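Local coordinates for protein beta-galactosidase (Bacillus circulans, PDB 4MAD) that probably hydrolyses terminal non-reducing beta-D-galactose residues from beta-D-galactosides, as a member of glycosyl hydrolase family 35, at residues Asp50-Leu55 and Val88-Thr93; Thr309-Asp314 and Leu547-Glu552; Asp316-Glu321 and Thr326-Ala331; Thr320-Val325 and Ile351-Phe356. All coordinates share one frame; numbering follows the deposited sequence.

Contact 1 (Asp50-Leu55 and Val88-Thr93)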
# COMPACT_ATOMS: atom_id res chain seq x y z
N ASP A 50 4.94 2.61 -20.20
CA ASP A 50 6.13 1.81 -20.29
C ASP A 50 5.86 0.44 -19.69
O ASP A 50 6.16 -0.55 -20.28
CB ASP A 50 7.25 2.45 -19.51
CG ASP A 50 8.52 1.61 -19.50
OD1 ASP A 50 9.19 1.57 -20.51
OD2 ASP A 50 8.82 0.96 -18.50
N ARG A 51 5.29 0.42 -18.49
CA ARG A 51 5.06 -0.85 -17.86
C ARG A 51 4.06 -1.70 -18.59
O ARG A 51 4.25 -2.85 -18.73
CB ARG A 51 4.68 -0.68 -16.41
CG ARG A 51 5.46 0.38 -15.70
CD ARG A 51 6.84 -0.04 -15.29
NE ARG A 51 7.41 0.82 -14.27
CZ ARG A 51 8.28 1.80 -14.51
NH1 ARG A 51 8.68 2.03 -15.72
NH2 ARG A 51 8.74 2.54 -13.54
N LEU A 52 3.00 -1.08 -19.05
CA LEU A 52 1.98 -1.80 -19.78
C LEU A 52 2.52 -2.40 -21.08
O LEU A 52 2.22 -3.47 -21.39
CB LEU A 52 0.76 -0.93 -20.07
CG LEU A 52 0.04 -0.55 -18.80
CD1 LEU A 52 -0.86 0.58 -18.92
CD2 LEU A 52 -0.65 -1.75 -18.26
N LEU A 53 3.37 -1.67 -21.78
CA LEU A 53 3.98 -2.14 -22.99
C LEU A 53 4.80 -3.38 -22.70
O LEU A 53 4.83 -4.30 -23.48
CB LEU A 53 4.87 -1.06 -23.56
CG LEU A 53 4.18 0.05 -24.31
CD1 LEU A 53 5.06 1.12 -24.62
CD2 LEU A 53 3.54 -0.43 -25.51
N LYS A 54 5.48 -3.35 -21.57
CA LYS A 54 6.26 -4.50 -21.12
C LYS A 54 5.41 -5.75 -20.84
O LYS A 54 5.73 -6.83 -21.21
CB LYS A 54 7.15 -4.15 -19.94
CG LYS A 54 8.33 -3.29 -20.32
CD LYS A 54 8.98 -2.49 -19.23
CE LYS A 54 10.24 -1.88 -19.69
NZ LYS A 54 10.85 -0.93 -18.83
N LEU A 55 4.29 -5.57 -20.19
CA LEU A 55 3.43 -6.69 -19.95
C LEU A 55 2.89 -7.27 -21.26
O LEU A 55 2.88 -8.43 -21.46
CB LEU A 55 2.29 -6.30 -19.03
CG LEU A 55 2.63 -5.69 -17.67
CD1 LEU A 55 1.38 -5.58 -16.85
CD2 LEU A 55 3.64 -6.48 -16.97
N VAL A 88 -8.95 6.40 -14.86
CA VAL A 88 -9.39 6.43 -16.23
C VAL A 88 -8.21 6.47 -17.25
O VAL A 88 -8.18 5.74 -18.19
CB VAL A 88 -10.37 7.55 -16.42
CG1 VAL A 88 -10.73 7.73 -17.84
CG2 VAL A 88 -11.60 7.27 -15.64
N ARG A 89 -7.22 7.29 -17.00
CA ARG A 89 -6.08 7.38 -17.86
C ARG A 89 -5.35 6.05 -17.89
O ARG A 89 -4.93 5.62 -18.91
CB ARG A 89 -5.17 8.47 -17.36
CG ARG A 89 -3.89 8.65 -18.16
CD ARG A 89 -2.94 9.63 -17.52
NE ARG A 89 -1.63 9.57 -18.13
CZ ARG A 89 -0.62 10.35 -17.82
NH1 ARG A 89 -0.76 11.27 -16.89
NH2 ARG A 89 0.52 10.21 -18.47
N PHE A 90 -5.23 5.41 -16.74
CA PHE A 90 -4.48 4.19 -16.69
C PHE A 90 -5.15 3.15 -17.56
O PHE A 90 -4.53 2.54 -18.37
CB PHE A 90 -4.39 3.70 -15.25
CG PHE A 90 -3.84 2.31 -15.12
CD1 PHE A 90 -2.52 2.07 -15.20
CD2 PHE A 90 -4.66 1.25 -14.89
CE1 PHE A 90 -2.04 0.83 -15.09
CE2 PHE A 90 -4.16 0.01 -14.79
CZ PHE A 90 -2.87 -0.20 -14.88
N ILE A 91 -6.45 3.02 -17.38
CA ILE A 91 -7.20 2.07 -18.16
C ILE A 91 -7.21 2.35 -19.69
O ILE A 91 -7.03 1.48 -20.46
CB ILE A 91 -8.62 1.92 -17.62
CG1 ILE A 91 -8.56 1.39 -16.19
CG2 ILE A 91 -9.44 1.06 -18.54
CD1 ILE A 91 -9.85 1.17 -15.59
N LYS A 92 -7.35 3.59 -20.06
CA LYS A 92 -7.20 3.98 -21.46
C LYS A 92 -5.82 3.65 -21.98
O LYS A 92 -5.68 3.34 -23.10
CB LYS A 92 -7.48 5.44 -21.65
CG LYS A 92 -8.91 5.75 -21.63
CD LYS A 92 -9.12 7.23 -21.60
CE LYS A 92 -10.50 7.56 -21.93
NZ LYS A 92 -10.59 8.98 -22.18
N THR A 93 -4.82 3.72 -21.14
CA THR A 93 -3.50 3.35 -21.55
C THR A 93 -3.39 1.87 -21.89
O THR A 93 -2.76 1.49 -22.84
CB THR A 93 -2.42 3.81 -20.57
OG1 THR A 93 -2.59 5.19 -20.30
CG2 THR A 93 -1.03 3.57 -21.13

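Contact 2 (Thr309-Asp314 and Leu547-Glu552)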
# COMPACT_ATOMS: atom_id res chain seq x y z
N THR A 309 4.55 -3.51 6.29
CA THR A 309 5.08 -3.79 4.99
C THR A 309 6.01 -2.65 4.56
O THR A 309 5.78 -1.55 4.93
CB THR A 309 3.94 -3.98 3.99
OG1 THR A 309 3.23 -5.18 4.29
CG2 THR A 309 4.46 -4.04 2.56
N ILE A 310 7.05 -2.96 3.81
CA ILE A 310 8.05 -2.00 3.45
C ILE A 310 7.61 -1.07 2.32
O ILE A 310 6.61 -1.24 1.75
CB ILE A 310 9.39 -2.67 3.01
CG1 ILE A 310 9.23 -3.49 1.76
CG2 ILE A 310 9.97 -3.55 4.13
CD1 ILE A 310 10.55 -4.01 1.25
N THR A 311 8.42 -0.07 2.04
CA THR A 311 8.12 0.85 0.97
C THR A 311 8.10 0.24 -0.45
O THR A 311 7.18 0.42 -1.17
CB THR A 311 9.15 2.01 0.95
OG1 THR A 311 9.11 2.65 2.18
CG2 THR A 311 8.81 2.97 -0.19
N SER A 312 9.15 -0.47 -0.81
CA SER A 312 9.22 -1.13 -2.07
C SER A 312 8.14 -2.18 -2.19
O SER A 312 7.93 -2.92 -1.30
CB SER A 312 10.56 -1.87 -2.27
OG SER A 312 10.59 -2.67 -3.41
N TYR A 313 7.51 -2.24 -3.34
CA TYR A 313 6.61 -3.32 -3.72
C TYR A 313 7.11 -4.08 -4.93
O TYR A 313 6.35 -4.52 -5.70
CB TYR A 313 5.20 -2.85 -3.91
CG TYR A 313 4.11 -3.85 -3.64
CD1 TYR A 313 3.99 -4.51 -2.43
CD2 TYR A 313 3.16 -4.09 -4.57
CE1 TYR A 313 2.99 -5.40 -2.22
CE2 TYR A 313 2.16 -4.96 -4.34
CZ TYR A 313 2.06 -5.62 -3.17
OH TYR A 313 1.00 -6.44 -2.98
N ASP A 314 8.41 -4.26 -5.01
CA ASP A 314 9.05 -4.88 -6.14
C ASP A 314 8.43 -6.23 -6.30
O ASP A 314 8.06 -6.55 -7.33
CB ASP A 314 10.54 -5.02 -5.84
CG ASP A 314 11.34 -5.77 -6.92
OD1 ASP A 314 12.08 -5.12 -7.63
OD2 ASP A 314 11.28 -6.99 -6.95
N LEU A 547 8.70 10.01 -0.96
CA LEU A 547 9.21 8.75 -1.44
C LEU A 547 8.72 7.53 -0.71
O LEU A 547 8.75 6.47 -1.24
CB LEU A 547 10.73 8.73 -1.42
CG LEU A 547 11.47 9.72 -2.30
CD1 LEU A 547 12.91 9.46 -2.26
CD2 LEU A 547 10.96 9.79 -3.70
N GLY A 548 8.42 7.69 0.55
CA GLY A 548 8.22 6.56 1.41
C GLY A 548 9.10 6.57 2.63
O GLY A 548 9.67 7.54 2.94
N ARG A 549 9.13 5.46 3.32
CA ARG A 549 9.90 5.29 4.51
C ARG A 549 11.19 4.51 4.31
O ARG A 549 11.29 3.73 3.39
CB ARG A 549 9.09 4.53 5.56
CG ARG A 549 7.62 4.98 5.72
CD ARG A 549 6.93 4.21 6.81
NE ARG A 549 5.52 4.02 6.59
CZ ARG A 549 4.56 4.53 7.34
NH1 ARG A 549 4.87 5.27 8.37
NH2 ARG A 549 3.30 4.32 7.07
N TYR A 550 12.15 4.73 5.20
CA TYR A 550 13.36 3.98 5.27
C TYR A 550 13.62 3.53 6.73
O TYR A 550 13.12 4.11 7.58
CB TYR A 550 14.53 4.79 4.80
CG TYR A 550 14.94 5.94 5.70
CD1 TYR A 550 15.83 5.78 6.72
CD2 TYR A 550 14.49 7.21 5.46
CE1 TYR A 550 16.24 6.81 7.47
CE2 TYR A 550 14.89 8.24 6.25
CZ TYR A 550 15.77 8.05 7.24
OH TYR A 550 16.12 9.11 7.99
N TRP A 551 14.33 2.46 6.95
CA TRP A 551 14.60 2.00 8.29
C TRP A 551 15.82 1.10 8.17
O TRP A 551 15.82 0.20 7.38
CB TRP A 551 13.41 1.21 8.78
CG TRP A 551 13.38 0.92 10.21
CD1 TRP A 551 14.31 1.22 11.14
CD2 TRP A 551 12.30 0.32 10.91
NE1 TRP A 551 13.90 0.81 12.36
CE2 TRP A 551 12.66 0.26 12.26
CE3 TRP A 551 11.09 -0.20 10.52
CZ2 TRP A 551 11.85 -0.31 13.19
CZ3 TRP A 551 10.28 -0.70 11.45
CH2 TRP A 551 10.66 -0.78 12.76
N GLU A 552 16.82 1.28 9.00
CA GLU A 552 18.10 0.60 8.90
C GLU A 552 17.98 -0.91 9.02
O GLU A 552 18.89 -1.62 8.66
CB GLU A 552 19.06 1.08 9.97
CG GLU A 552 18.59 0.77 11.31
CD GLU A 552 19.33 1.43 12.48
OE1 GLU A 552 20.28 2.16 12.29
OE2 GLU A 552 18.88 1.21 13.61
O HOH W 1 6.61 2.76 3.75

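Contact 3 (Asp316-Glu321 and Thr326-Ala331)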
# COMPACT_ATOMS: atom_id res chain seq x y z
N ASP A 316 9.50 -9.22 -6.23
CA ASP A 316 10.13 -10.18 -7.09
C ASP A 316 9.26 -10.33 -8.34
O ASP A 316 9.11 -11.37 -8.86
CB ASP A 316 10.35 -11.51 -6.44
CG ASP A 316 11.43 -12.30 -7.13
OD1 ASP A 316 12.26 -11.70 -7.76
OD2 ASP A 316 11.43 -13.51 -6.98
N GLY A 317 8.71 -9.23 -8.77
CA GLY A 317 7.81 -9.20 -9.89
C GLY A 317 8.53 -9.45 -11.21
O GLY A 317 9.70 -9.49 -11.25
N LEU A 318 7.74 -9.62 -12.26
CA LEU A 318 8.26 -9.82 -13.59
C LEU A 318 9.03 -8.59 -14.04
O LEU A 318 9.99 -8.74 -14.71
CB LEU A 318 7.16 -10.16 -14.56
CG LEU A 318 6.38 -11.41 -14.23
CD1 LEU A 318 5.31 -11.64 -15.22
CD2 LEU A 318 7.19 -12.59 -14.02
N LEU A 319 8.56 -7.41 -13.65
CA LEU A 319 9.32 -6.17 -13.74
C LEU A 319 9.80 -5.78 -12.37
O LEU A 319 9.14 -6.04 -11.44
CB LEU A 319 8.48 -5.03 -14.25
CG LEU A 319 7.74 -5.31 -15.53
CD1 LEU A 319 7.12 -4.08 -16.01
CD2 LEU A 319 8.62 -5.87 -16.52
N THR A 320 10.95 -5.17 -12.27
CA THR A 320 11.50 -4.76 -10.98
C THR A 320 10.73 -3.54 -10.51
O THR A 320 9.97 -3.00 -11.23
CB THR A 320 12.95 -4.36 -11.05
OG1 THR A 320 13.05 -3.19 -11.81
CG2 THR A 320 13.80 -5.43 -11.64
N GLU A 321 11.02 -3.06 -9.32
CA GLU A 321 10.26 -1.90 -8.78
C GLU A 321 10.36 -0.73 -9.72
O GLU A 321 9.42 -0.07 -9.93
CB GLU A 321 10.78 -1.46 -7.42
CG GLU A 321 10.20 -0.12 -6.93
CD GLU A 321 10.62 0.23 -5.48
OE1 GLU A 321 11.48 -0.50 -4.99
OE2 GLU A 321 10.09 1.18 -4.89
N THR A 326 13.28 -8.77 -16.24
CA THR A 326 13.99 -9.64 -15.35
C THR A 326 14.14 -11.02 -15.95
O THR A 326 13.57 -11.30 -16.92
CB THR A 326 13.20 -9.84 -14.11
OG1 THR A 326 11.96 -10.43 -14.45
CG2 THR A 326 12.98 -8.51 -13.38
N GLU A 327 14.89 -11.89 -15.32
CA GLU A 327 15.00 -13.26 -15.76
C GLU A 327 13.61 -13.98 -15.72
O GLU A 327 13.30 -14.71 -16.60
CB GLU A 327 16.04 -14.03 -14.95
CG GLU A 327 17.47 -13.74 -15.39
CD GLU A 327 18.55 -14.32 -14.46
OE1 GLU A 327 18.36 -15.36 -13.84
OE2 GLU A 327 19.61 -13.67 -14.36
N LYS A 328 12.80 -13.69 -14.70
CA LYS A 328 11.50 -14.27 -14.59
C LYS A 328 10.66 -13.90 -15.80
O LYS A 328 10.00 -14.72 -16.36
CB LYS A 328 10.82 -13.75 -13.36
CG LYS A 328 10.65 -14.75 -12.40
CD LYS A 328 9.69 -14.33 -11.33
CE LYS A 328 10.32 -14.56 -10.04
NZ LYS A 328 9.36 -14.19 -9.04
N PHE A 329 10.79 -12.67 -16.24
CA PHE A 329 10.01 -12.19 -17.37
C PHE A 329 10.28 -13.02 -18.63
O PHE A 329 9.37 -13.49 -19.22
CB PHE A 329 10.41 -10.75 -17.63
CG PHE A 329 9.81 -10.12 -18.88
CD1 PHE A 329 8.77 -9.25 -18.80
CD2 PHE A 329 10.34 -10.34 -20.10
CE1 PHE A 329 8.26 -8.67 -19.91
CE2 PHE A 329 9.80 -9.73 -21.21
CZ PHE A 329 8.78 -8.91 -21.09
N TYR A 330 11.54 -13.24 -18.95
CA TYR A 330 11.86 -14.08 -20.10
C TYR A 330 11.40 -15.52 -19.93
O TYR A 330 10.97 -16.15 -20.84
CB TYR A 330 13.34 -14.00 -20.43
CG TYR A 330 13.73 -12.65 -20.94
CD1 TYR A 330 13.31 -12.22 -22.18
CD2 TYR A 330 14.46 -11.79 -20.20
CE1 TYR A 330 13.65 -10.99 -22.66
CE2 TYR A 330 14.81 -10.60 -20.66
CZ TYR A 330 14.41 -10.19 -21.88
OH TYR A 330 14.78 -8.97 -22.28
N ALA A 331 11.53 -16.03 -18.73
CA ALA A 331 11.18 -17.39 -18.44
C ALA A 331 9.68 -17.65 -18.65
O ALA A 331 9.30 -18.64 -19.21
CB ALA A 331 11.58 -17.73 -17.05

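Contact 4 (Thr320-Val325 and Ile351-Phe356)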
# COMPACT_ATOMS: atom_id res chain seq x y z
N THR A 320 10.95 -5.17 -12.27
CA THR A 320 11.50 -4.76 -10.98
C THR A 320 10.73 -3.54 -10.51
O THR A 320 9.97 -3.00 -11.23
CB THR A 320 12.95 -4.36 -11.05
OG1 THR A 320 13.05 -3.19 -11.81
CG2 THR A 320 13.80 -5.43 -11.64
N GLU A 321 11.02 -3.06 -9.32
CA GLU A 321 10.26 -1.90 -8.78
C GLU A 321 10.36 -0.73 -9.72
O GLU A 321 9.42 -0.07 -9.93
CB GLU A 321 10.78 -1.46 -7.42
CG GLU A 321 10.20 -0.12 -6.93
CD GLU A 321 10.62 0.23 -5.48
OE1 GLU A 321 11.48 -0.50 -4.99
OE2 GLU A 321 10.09 1.18 -4.89
N SER A 322 11.53 -0.55 -10.31
CA SER A 322 11.73 0.53 -11.27
C SER A 322 11.36 0.22 -12.70
O SER A 322 11.54 1.04 -13.54
CB SER A 322 13.14 1.03 -11.25
OG SER A 322 14.00 0.02 -11.56
N GLY A 323 10.83 -0.96 -12.93
CA GLY A 323 10.31 -1.32 -14.21
C GLY A 323 11.20 -2.14 -15.12
O GLY A 323 10.85 -2.31 -16.23
N ASP A 324 12.33 -2.63 -14.65
CA ASP A 324 13.21 -3.41 -15.48
C ASP A 324 12.70 -4.82 -15.72
O ASP A 324 12.16 -5.42 -14.86
CB ASP A 324 14.60 -3.52 -14.86
CG ASP A 324 15.25 -2.18 -14.64
OD1 ASP A 324 14.88 -1.25 -15.30
OD2 ASP A 324 16.13 -2.10 -13.80
N VAL A 325 12.92 -5.31 -16.92
CA VAL A 325 12.60 -6.69 -17.20
C VAL A 325 13.60 -7.52 -16.45
O VAL A 325 14.61 -7.03 -16.09
CB VAL A 325 12.63 -7.06 -18.68
CG1 VAL A 325 11.71 -6.23 -19.45
CG2 VAL A 325 13.96 -6.89 -19.21
N ILE A 351 14.76 2.49 -19.52
CA ILE A 351 14.76 3.80 -18.90
C ILE A 351 16.05 3.98 -18.14
O ILE A 351 16.37 3.22 -17.29
CB ILE A 351 13.56 3.98 -18.00
CG1 ILE A 351 12.31 3.98 -18.84
CG2 ILE A 351 13.64 5.23 -17.29
CD1 ILE A 351 11.06 3.83 -18.09
N PRO A 352 16.80 5.00 -18.47
CA PRO A 352 18.11 5.14 -17.88
C PRO A 352 18.07 5.33 -16.36
O PRO A 352 17.19 5.93 -15.87
CB PRO A 352 18.64 6.40 -18.53
CG PRO A 352 17.98 6.48 -19.78
CD PRO A 352 16.61 5.93 -19.58
N LYS A 353 19.04 4.75 -15.70
CA LYS A 353 19.32 4.96 -14.28
C LYS A 353 20.67 5.66 -14.12
O LYS A 353 21.57 5.33 -14.77
CB LYS A 353 19.33 3.64 -13.55
CG LYS A 353 17.93 3.15 -13.24
CD LYS A 353 17.59 1.90 -13.87
CE LYS A 353 16.03 1.62 -13.94
NZ LYS A 353 15.18 2.56 -14.81
N ARG A 354 20.77 6.63 -13.22
CA ARG A 354 22.00 7.39 -12.99
C ARG A 354 22.34 7.46 -11.53
O ARG A 354 21.46 7.39 -10.71
CB ARG A 354 21.87 8.78 -13.54
CG ARG A 354 21.68 8.81 -15.03
CD ARG A 354 22.90 8.31 -15.71
NE ARG A 354 22.83 8.41 -17.16
CZ ARG A 354 22.58 7.40 -17.95
NH1 ARG A 354 22.39 6.23 -17.44
NH2 ARG A 354 22.50 7.58 -19.24
N LEU A 355 23.61 7.56 -11.21
CA LEU A 355 24.03 7.96 -9.89
C LEU A 355 24.11 9.47 -9.90
O LEU A 355 24.46 10.02 -10.88
CB LEU A 355 25.42 7.52 -9.53
CG LEU A 355 25.97 6.15 -9.54
CD1 LEU A 355 26.45 5.86 -10.86
CD2 LEU A 355 27.06 6.07 -8.60
N PHE A 356 23.79 10.11 -8.81
CA PHE A 356 23.96 11.53 -8.70
C PHE A 356 24.90 11.95 -7.59
O PHE A 356 25.14 13.09 -7.42
CB PHE A 356 22.63 12.24 -8.58
CG PHE A 356 21.82 12.26 -9.85
CD1 PHE A 356 22.01 13.23 -10.79
CD2 PHE A 356 20.82 11.38 -10.05
CE1 PHE A 356 21.26 13.26 -11.88
CE2 PHE A 356 20.07 11.42 -11.15
CZ PHE A 356 20.28 12.36 -12.07
O HOH W 2 13.76 0.02 -18.17

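Contact 1 (Asp50-Leu55 and Val88-Thr93)
L52 meets T93 and F90 where helices 48-58 and 87-97 lie next to each other on the outside of the (beta/alpha)8 barrel, the TIM-barrel domain of this family 35 enzyme. The pair illustrates how one branched side chain can join neighbouring barrel helices with no hydrogen bond between 50-55 and 88-93. From its backbone L52 sends CB toward the second helix, and CG lies anti to the carbonyl carbon (chi1 -66°), which carries the isobutyl group across the gap. CB and CG serve as the stalk; the branch CD1 does the touching. It sits 3.7 Å from T93 CG2 and 3.9 Å from T93 CB, the two side chains crossing at about a right angle, and it reaches F90 CE1 obliquely at 4.0 Å. Further inward, L52 also rests on M38 and V63 of two barrel strands, while F90 packs on M38 and T65 and meets W48 edge-to-face. Away from this apolar patch, the first helix carries a salt-bridge network in which K54 and R51 both hold the carboxylate of D50. While the T93 methyl faces L52, its hydroxyl is engaged within its own helix: T93 OG1 donates to R89 O at 2.8 Å, from above the carbonyl plane, and T93 N reaches the same oxygen from the opposite face at 2.9 Å.

Contact 2 (Thr309-Asp314 and Leu547-Glu552)
T311 carries this contact almost alone, pressing both branches of its side chain against the strand backbone from L547 to R549. The tight part lies at its tip. T311 OG1 donates to R549 O at 2.7 Å, with a C=O...donor angle of 122° and a tilt of 18° from the carbonyl plane, while T311 CG2 lies 3.7 Å from L547 O and 4.0 Å from G548 CA. With OG1 beside the backbone N (chi1 -58°), CG2 lies anti to that N, and the methyl fills the place where a side chain at G548 would begin; a CB there would fall 2.5 Å from T311 CG2, and the backbone angles of G548 disfavour one as well. Thus a loop of the TIM-barrel domain is fitted to strand 545-551 of the galactose-binding domain, with L559 also packed against T311.

The looser side is bridged by water. One water molecule donates to T311 OG1, its oxygen 3.0 Å away, and accepts only a weak bond from R549 NE, the water oxygen lying 3.3 Å from NE at the edge of the guanidinium and in its plane. The firmer grip on R549 is elsewhere: its NH1 forms a salt bridge with E457 and bonds N458 O, in the intervening all-beta part of the chain. A valine in place of T311 would probably leave R549 O without its hydroxyl donor and the water without this acceptor. The chemistry implies a junction in which one hydroxyl, giving to a carbonyl and receiving from water, supplies the direct polar link between barrel loop and strand.

Contact 3 (Asp316-Glu321 and Thr326-Ala331)
K328 and D316 supply the charged part of the contact. K328 NZ donates to D316 O at 2.8 Å, in the carbonyl plane and with a C=O...donor angle of 154°, and its salt bridge to D316 OD2 at 3.0 Å is weak as a hydrogen bond. A bend at chi3 (-129°) turns the end of the lysine across the aspartate at about a right angle. Both have further partners, since D316 OD2 takes its stronger bond from R263 N and K328 NZ also reaches H250 O.

A second group of bonds runs through one hydroxyl. T326 is the N-cap of helix 327-339, which follows the eighth strand of the TIM barrel and packs against helix 48-58 through F329 on C58. Lying between the backbone N and the carbonyl carbon (chi1 60°), T326 OG1 accepts the capping bond from F329 N at 3.1 Å and itself donates to L318 O at 2.6 Å, tilted from the carbonyl plane. The helix start is thereby tied to the loop that leads into it.

Apolar packing completes the account. L318 CD2 leans on K328 CB at 3.9 Å, again nearly perpendicular. L319 runs alongside F329 in the same direction, CD2 approaching ring atom CD1 obliquely at 4.1 Å. T320 and T326 slide past each other in opposite directions, with their CG2 methyls 3.6 Å apart.

Contact 4 (Thr320-Val325 and Ile351-Phe356)
A type I beta turn from T320 to G323, in the loop ahead of helix 327-339 of the TIM barrel, receives K353 of the linker that leads into the C-terminal beta sheet. The turn is closed by G323 N donating to T320 O, and T320 OG1 accepts from D324 N at 3.0 Å, which steadies the residue beyond it. Against this support K353 lays its last methylene: CE sits 3.4 Å from D324 OD1 and 3.5 Å from S322 OG, as D324 and K353 slide past each other in opposite directions. The ammonium itself is turned elsewhere. Bends at chi2 (118°) and chi4 (65°) curl the chain back, and K353 NZ donates to I351 O at 2.8 Å and forms a salt bridge with D527, leaving only a long one, 3.9 Å, to D324 OD1. F529 packs on both S322 and K353. A leucine in place of K353 would probably leave I351 O without this donor and D527 without its positive mate. Near D324 and I351, whose CA atoms are the closest pair, a water links side chain to backbone, accepting from I351 N at 3.0 Å and donating weakly to D324 OD1 at 3.3 Å.

From the N terminus, contact 1 closes first, joining the two helices after barrel strands 34-38 and 62-66 across 32 intervening residues. Contact 2 then opens at 309-314 and closes only at 547-552, a loop spanning 232 residues that brings the barrel and the galactose-binding domain together. Contacts 3 and 4 are nested inside it. They start from the same stretch, sharing T320 and E321; contact 3 closes at once at 326-331, contact 4 only at 351-356, in the linker to the C-terminal sheet. Spatial ties complete the chain: E321 bonds S312 and D314 of contact 2, while K54 of contact 1 reaches G323 O of contact 4.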